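Local coordinates for cGAS/DncV-like nucleotidyltransferase in E. coli homolog (Elizabethkingia meningoseptica ATCC 13253 = NBRC 12535, PDB 6E0O), which synthesizes cyclic dinucleotides, probably cyclic di-AMP or cyclic di-GMP, as second messengers of a CBASS system that defends bacteria against phage, at residues K181-I195 with V223-Y236. Numbering follows the deposited sequence.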
loop_
_atom_site.group_PDB
_atom_site.type_symbol
_atom_site.label_atom_id
_atom_site.label_comp_id
_atom_site.label_asym_id
_atom_site.label_seq_id
_atom_site.Cartn_x
_atom_site.Cartn_y
_atom_site.Cartn_z
ATOM N N LYS A 181 -14.549 -2.527 4.338
ATOM C CA LYS A 181 -14.330 -3.408 5.478
ATOM C C LYS A 181 -14.137 -2.610 6.758
ATOM O O LYS A 181 -14.686 -2.967 7.812
ATOM C CB LYS A 181 -13.154 -4.349 5.254
ATOM C CG LYS A 181 -13.049 -5.383 6.367
ATOM C CD LYS A 181 -11.847 -6.277 6.180
ATOM C CE LYS A 181 -11.744 -7.358 7.248
ATOM N NZ LYS A 181 -12.754 -8.428 7.016
ATOM N N THR A 182 -13.363 -1.521 6.707
ATOM C CA THR A 182 -13.185 -0.748 7.933
ATOM C C THR A 182 -14.510 -0.146 8.383
ATOM O O THR A 182 -14.807 -0.100 9.581
ATOM C CB THR A 182 -12.053 0.275 7.786
ATOM O OG1 THR A 182 -11.302 0.253 9.010
ATOM C CG2 THR A 182 -12.531 1.659 7.499
ATOM N N ASN A 183 -15.340 0.263 7.435
ATOM C CA ASN A 183 -16.645 0.803 7.793
ATOM C C ASN A 183 -17.547 -0.230 8.445
ATOM O O ASN A 183 -18.438 0.151 9.208
ATOM C CB ASN A 183 -17.311 1.406 6.559
ATOM C CG ASN A 183 -16.639 2.694 6.096
ATOM O OD1 ASN A 183 -15.807 3.264 6.797
ATOM N ND2 ASN A 183 -17.004 3.149 4.912
ATOM N N GLN A 184 -17.326 -1.514 8.176
ATOM C CA GLN A 184 -18.154 -2.575 8.729
ATOM C C GLN A 184 -17.602 -3.172 10.011
ATOM O O GLN A 184 -18.292 -3.981 10.638
ATOM C CB GLN A 184 -18.269 -3.716 7.725
ATOM C CG GLN A 184 -19.062 -3.390 6.495
ATOM C CD GLN A 184 -18.875 -4.424 5.417
ATOM O OE1 GLN A 184 -17.849 -5.108 5.368
ATOM N NE2 GLN A 184 -19.856 -4.545 4.543
ATOM N N THR A 185 -16.384 -2.831 10.404
ATOM C CA THR A 185 -15.719 -3.456 11.537
ATOM C C THR A 185 -15.435 -2.462 12.656
ATOM O O THR A 185 -14.431 -2.581 13.359
ATOM C CB THR A 185 -14.426 -4.143 11.103
ATOM O OG1 THR A 185 -13.590 -3.204 10.404
ATOM C CG2 THR A 185 -14.713 -5.351 10.236
ATOM N N TYR A 186 -16.314 -1.484 12.848
ATOM C CA TYR A 186 -16.126 -0.495 13.903
ATOM C C TYR A 186 -14.815 0.265 13.714
ATOM O O TYR A 186 -14.187 0.699 14.684
ATOM C CB TYR A 186 -16.193 -1.148 15.288
ATOM C CG TYR A 186 -17.381 -2.059 15.447
ATOM C CD1 TYR A 186 -18.659 -1.539 15.611
ATOM C CD2 TYR A 186 -17.234 -3.437 15.425
ATOM C CE1 TYR A 186 -19.751 -2.361 15.755
ATOM C CE2 TYR A 186 -18.326 -4.272 15.570
ATOM C CZ TYR A 186 -19.583 -3.722 15.734
ATOM O OH TYR A 186 -20.681 -4.533 15.877
ATOM N N ARG A 187 -14.388 0.420 12.456
ATOM C CA ARG A 187 -13.151 1.100 12.079
ATOM C C ARG A 187 -11.915 0.314 12.503
ATOM O O ARG A 187 -10.790 0.809 12.388
ATOM C CB ARG A 187 -13.133 2.553 12.571
ATOM C CG ARG A 187 -14.463 3.278 12.258
ATOM C CD ARG A 187 -14.306 4.803 12.106
ATOM N NE ARG A 187 -13.323 5.056 11.063
ATOM C CZ ARG A 187 -13.534 4.896 9.760
ATOM N NH1 ARG A 187 -14.725 4.528 9.295
ATOM N NH2 ARG A 187 -12.537 5.088 8.912
ATOM N N LEU A 188 -12.085 -0.940 12.914
ATOM C CA LEU A 188 -10.965 -1.703 13.445
ATOM C C LEU A 188 -10.117 -2.364 12.363
ATOM O O LEU A 188 -8.950 -2.642 12.626
ATOM C CB LEU A 188 -11.450 -2.715 14.485
ATOM C CG LEU A 188 -11.998 -2.070 15.758
ATOM C CD1 LEU A 188 -12.727 -3.113 16.587
ATOM C CD2 LEU A 188 -10.888 -1.420 16.566
ATOM N N TYR A 189 -10.643 -2.601 11.157
ATOM C CA TYR A 189 -9.812 -3.214 10.119
ATOM C C TYR A 189 -8.526 -2.400 9.901
ATOM O O TYR A 189 -7.406 -2.916 10.034
ATOM C CB TYR A 189 -10.596 -3.398 8.803
ATOM C CG TYR A 189 -9.676 -3.642 7.626
ATOM C CD1 TYR A 189 -8.798 -4.717 7.625
ATOM C CD2 TYR A 189 -9.652 -2.774 6.544
ATOM C CE1 TYR A 189 -7.924 -4.917 6.587
ATOM C CE2 TYR A 189 -8.770 -2.974 5.493
ATOM C CZ TYR A 189 -7.915 -4.047 5.518
ATOM O OH TYR A 189 -7.037 -4.227 4.473
ATOM N N LYS A 190 -8.659 -1.108 9.576
ATOM C CA LYS A 190 -7.454 -0.330 9.293
ATOM C C LYS A 190 -6.657 -0.051 10.559
ATOM O O LYS A 190 -5.433 0.067 10.503
ATOM C CB LYS A 190 -7.782 0.968 8.554
ATOM C CG LYS A 190 -8.252 0.718 7.130
ATOM C CD LYS A 190 -8.427 1.984 6.331
ATOM C CE LYS A 190 -8.870 1.659 4.913
ATOM N NZ LYS A 190 -9.064 2.916 4.140
ATOM N N ARG A 191 -7.330 0.058 11.706
ATOM C CA ARG A 191 -6.621 0.253 12.968
ATOM C C ARG A 191 -5.726 -0.936 13.284
ATOM O O ARG A 191 -4.593 -0.756 13.742
ATOM C CB ARG A 191 -7.628 0.549 14.078
ATOM C CG ARG A 191 -8.185 1.939 13.912
ATOM C CD ARG A 191 -9.289 2.273 14.865
ATOM N NE ARG A 191 -9.902 3.533 14.452
ATOM C CZ ARG A 191 -10.917 4.105 15.075
ATOM N NH1 ARG A 191 -11.422 3.532 16.155
ATOM N NH2 ARG A 191 -11.425 5.231 14.607
ATOM N N MET A 192 -6.201 -2.152 13.003
ATOM C CA MET A 192 -5.381 -3.343 13.195
ATOM C C MET A 192 -4.240 -3.407 12.180
ATOM O O MET A 192 -3.119 -3.790 12.533
ATOM C CB MET A 192 -6.261 -4.587 13.105
ATOM C CG MET A 192 -7.235 -4.712 14.269
ATOM S SD MET A 192 -6.409 -4.897 15.870
ATOM C CE MET A 192 -7.246 -3.667 16.863
ATOM N N VAL A 193 -4.496 -3.016 10.926
ATOM C CA VAL A 193 -3.412 -2.914 9.950
ATOM C C VAL A 193 -2.334 -1.977 10.472
ATOM O O VAL A 193 -1.135 -2.280 10.419
ATOM C CB VAL A 193 -3.949 -2.439 8.590
ATOM C CG1 VAL A 193 -2.799 -2.025 7.665
ATOM C CG2 VAL A 193 -4.801 -3.505 7.934
ATOM N N ARG A 194 -2.745 -0.805 10.965
ATOM C CA ARG A 194 -1.768 0.161 11.455
ATOM C C ARG A 194 -0.969 -0.400 12.626
ATOM O O ARG A 194 0.252 -0.227 12.687
ATOM C CB ARG A 194 -2.453 1.477 11.806
ATOM C CG ARG A 194 -3.022 2.170 10.584
ATOM C CD ARG A 194 -3.622 3.532 10.973
ATOM N NE ARG A 194 -4.674 3.935 10.050
ATOM C CZ ARG A 194 -5.953 4.105 10.372
ATOM N NH1 ARG A 194 -6.382 3.931 11.619
ATOM N NH2 ARG A 194 -6.814 4.465 9.437
ATOM N N ILE A 195 -1.631 -1.068 13.573
ATOM C CA ILE A 195 -0.895 -1.658 14.692
ATOM C C ILE A 195 0.155 -2.635 14.180
ATOM O O ILE A 195 1.304 -2.634 14.628
ATOM C CB ILE A 195 -1.851 -2.341 15.686
ATOM C CG1 ILE A 195 -2.677 -1.315 16.447
ATOM C CG2 ILE A 195 -1.057 -3.218 16.655
ATOM C CD1 ILE A 195 -3.863 -1.919 17.180
ATOM N N VAL A 223 -4.909 -9.014 6.976
ATOM C CA VAL A 223 -5.955 -8.610 7.908
ATOM C C VAL A 223 -7.306 -8.564 7.202
ATOM O O VAL A 223 -8.344 -8.831 7.819
ATOM C CB VAL A 223 -5.588 -7.276 8.586
ATOM C CG1 VAL A 223 -6.640 -6.895 9.603
ATOM C CG2 VAL A 223 -4.219 -7.366 9.250
ATOM N N TYR A 224 -7.312 -8.241 5.911
ATOM C CA TYR A 224 -8.550 -8.145 5.153
ATOM C C TYR A 224 -9.305 -9.467 5.159
ATOM O O TYR A 224 -10.541 -9.476 5.108
ATOM C CB TYR A 224 -8.243 -7.715 3.704
ATOM C CG TYR A 224 -9.491 -7.550 2.868
ATOM C CD1 TYR A 224 -10.260 -6.404 2.974
ATOM C CD2 TYR A 224 -9.925 -8.546 2.004
ATOM C CE1 TYR A 224 -11.422 -6.255 2.244
ATOM C CE2 TYR A 224 -11.078 -8.401 1.274
ATOM C CZ TYR A 224 -11.816 -7.257 1.393
ATOM O OH TYR A 224 -12.970 -7.118 0.663
ATOM N N ASN A 225 -8.590 -10.587 5.206
ATOM C CA ASN A 225 -9.218 -11.902 5.147
ATOM C C ASN A 225 -9.696 -12.404 6.502
ATOM O O ASN A 225 -10.317 -13.473 6.568
ATOM C CB ASN A 225 -8.274 -12.912 4.486
ATOM C CG ASN A 225 -8.194 -12.729 2.979
ATOM O OD1 ASN A 225 -8.902 -13.391 2.219
ATOM N ND2 ASN A 225 -7.331 -11.823 2.536
ATOM N N VAL A 226 -9.447 -11.663 7.570
ATOM C CA VAL A 226 -10.020 -12.025 8.872
ATOM C C VAL A 226 -11.491 -11.689 8.859
ATOM O O VAL A 226 -11.862 -10.540 8.533
ATOM C CB VAL A 226 -9.291 -11.269 9.990
ATOM C CG1 VAL A 226 -9.956 -11.539 11.338
ATOM C CG2 VAL A 226 -7.824 -11.651 10.031
ATOM N N PRO A 227 -12.401 -12.613 9.187
ATOM C CA PRO A 227 -13.829 -12.307 9.099
ATOM C C PRO A 227 -14.219 -11.126 9.974
ATOM O O PRO A 227 -13.662 -10.905 11.050
ATOM C CB PRO A 227 -14.507 -13.597 9.565
ATOM C CG PRO A 227 -13.511 -14.675 9.195
ATOM C CD PRO A 227 -12.169 -14.042 9.503
ATOM N N ASN A 228 -15.202 -10.369 9.488
ATOM C CA ASN A 228 -15.644 -9.173 10.191
ATOM C C ASN A 228 -16.031 -9.455 11.638
ATOM O O ASN A 228 -15.843 -8.588 12.497
ATOM C CB ASN A 228 -16.840 -8.558 9.465
ATOM C CG ASN A 228 -16.445 -7.804 8.214
ATOM O OD1 ASN A 228 -15.264 -7.708 7.861
ATOM N ND2 ASN A 228 -17.437 -7.252 7.533
ATOM N N ASN A 229 -16.589 -10.638 11.925
ATOM C CA ASN A 229 -17.058 -10.926 13.278
ATOM C C ASN A 229 -15.921 -11.172 14.270
ATOM O O ASN A 229 -16.205 -11.430 15.442
ATOM C CB ASN A 229 -18.077 -12.069 13.287
ATOM C CG ASN A 229 -17.471 -13.416 12.971
ATOM O OD1 ASN A 229 -16.266 -13.563 12.810
ATOM N ND2 ASN A 229 -18.329 -14.429 12.896
ATOM N N GLN A 230 -14.656 -11.067 13.846
ATOM C CA GLN A 230 -13.526 -11.131 14.766
ATOM C C GLN A 230 -13.151 -9.762 15.317
ATOM O O GLN A 230 -12.317 -9.680 16.222
ATOM C CB GLN A 230 -12.295 -11.704 14.058
ATOM C CG GLN A 230 -12.471 -13.095 13.515
ATOM C CD GLN A 230 -12.611 -14.110 14.620
ATOM O OE1 GLN A 230 -11.812 -14.142 15.560
ATOM N NE2 GLN A 230 -13.636 -14.946 14.524
ATOM N N PHE A 231 -13.712 -8.688 14.767
ATOM C CA PHE A 231 -13.384 -7.331 15.186
ATOM C C PHE A 231 -14.400 -6.901 16.239
ATOM O O PHE A 231 -15.598 -6.812 15.960
ATOM C CB PHE A 231 -13.369 -6.410 13.961
ATOM C CG PHE A 231 -12.306 -6.778 12.947
ATOM C CD1 PHE A 231 -12.539 -7.769 12.012
ATOM C CD2 PHE A 231 -11.075 -6.145 12.942
ATOM C CE1 PHE A 231 -11.580 -8.124 11.086
ATOM C CE2 PHE A 231 -10.101 -6.495 12.012
ATOM C CZ PHE A 231 -10.357 -7.486 11.084
ATOM N N ILE A 232 -13.918 -6.673 17.455
ATOM C CA ILE A 232 -14.771 -6.486 18.621
ATOM C C ILE A 232 -14.789 -5.005 18.954
ATOM O O ILE A 232 -13.774 -4.440 19.374
ATOM C CB ILE A 232 -14.261 -7.287 19.822
ATOM C CG1 ILE A 232 -14.115 -8.758 19.477
ATOM C CG2 ILE A 232 -15.186 -7.078 21.030
ATOM C CD1 ILE A 232 -13.278 -9.488 20.510
ATOM N N SER A 233 -15.951 -4.384 18.806
ATOM C CA SER A 233 -16.074 -2.961 19.062
ATOM C C SER A 233 -15.508 -2.615 20.431
ATOM O O SER A 233 -15.868 -3.224 21.441
ATOM C CB SER A 233 -17.551 -2.573 19.004
ATOM O OG SER A 233 -17.720 -1.200 19.282
ATOM N N GLY A 234 -14.613 -1.634 20.454
ATOM C CA GLY A 234 -14.090 -1.123 21.699
ATOM C C GLY A 234 -13.113 -2.012 22.427
ATOM O O GLY A 234 -12.751 -1.693 23.565
ATOM N N ASN A 235 -12.668 -3.114 21.828
ATOM C CA ASN A 235 -11.717 -4.004 22.496
ATOM C C ASN A 235 -10.540 -4.242 21.561
ATOM O O ASN A 235 -10.537 -5.185 20.768
ATOM C CB ASN A 235 -12.352 -5.313 22.946
ATOM C CG ASN A 235 -11.468 -6.065 23.913
ATOM O OD1 ASN A 235 -10.246 -5.907 23.895
ATOM N ND2 ASN A 235 -12.078 -6.874 24.777
ATOM N N TYR A 236 -9.532 -3.377 21.667
ATOM C CA TYR A 236 -8.394 -3.463 20.762
ATOM C C TYR A 236 -7.530 -4.666 21.096
ATOM O O TYR A 236 -7.031 -5.343 20.191
ATOM C CB TYR A 236 -7.564 -2.181 20.839
ATOM C CG TYR A 236 -8.202 -0.990 20.171
ATOM C CD1 TYR A 236 -9.363 -0.428 20.671
ATOM C CD2 TYR A 236 -7.633 -0.421 19.043
ATOM C CE1 TYR A 236 -9.943 0.666 20.062
ATOM C CE2 TYR A 236 -8.199 0.677 18.435
ATOM C CZ TYR A 236 -9.357 1.208 18.945
ATOM O OH TYR A 236 -9.910 2.299 18.336
HETATM O O HOH W 1 -13.997 0.202 17.773
#
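Lys181 reaches across to segment 223-236 with CG anti to the backbone N (chi1 -173°), the chain then extended and bent only at chi4 (74°). Its buried NZ donates to Val226 O and to Asn228 OD1, both at 2.7 Å and nearly in line with the C=O bonds. A third bond, to Tyr224 O, is weak. Gln184 OE1 accepts from Asn228 ND2 at 3.1 Å; the donor stands above the carbonyl plane of Gln184. Thr185 lays CG2 against Asn228 and the Phe231 ring, while its OG1 turns back to Lys181 O. Tyr186 spreads one ring face over Ser233 CB, which sits 3.6 Å from the ring centroid. Leu188 divides its branches: CD1 meets Ile232 O, and CD2 lies over a face of the Tyr236 ring. The Tyr189 ring offers its edge to Val223 CG1 (3.6 Å) and a face to the edge of the Tyr224 ring, with the planes at 76°. The hydroxyl of Tyr189 hydrogen-bonds to Glu220 O. Arg191 brings NH1 within 2.9 Å of Tyr236 OH. Met192 touches the edge of Phe231 with CG and Tyr236 with CE. The contact thus joins the helix 171-184 end, the type I' turn and the helix 188-205 start to the connection between helices 216-224 and 236-252. NZ of Lys181 meets uncharged carbonyl oxygens here, so their dipoles probably spread its buried charge.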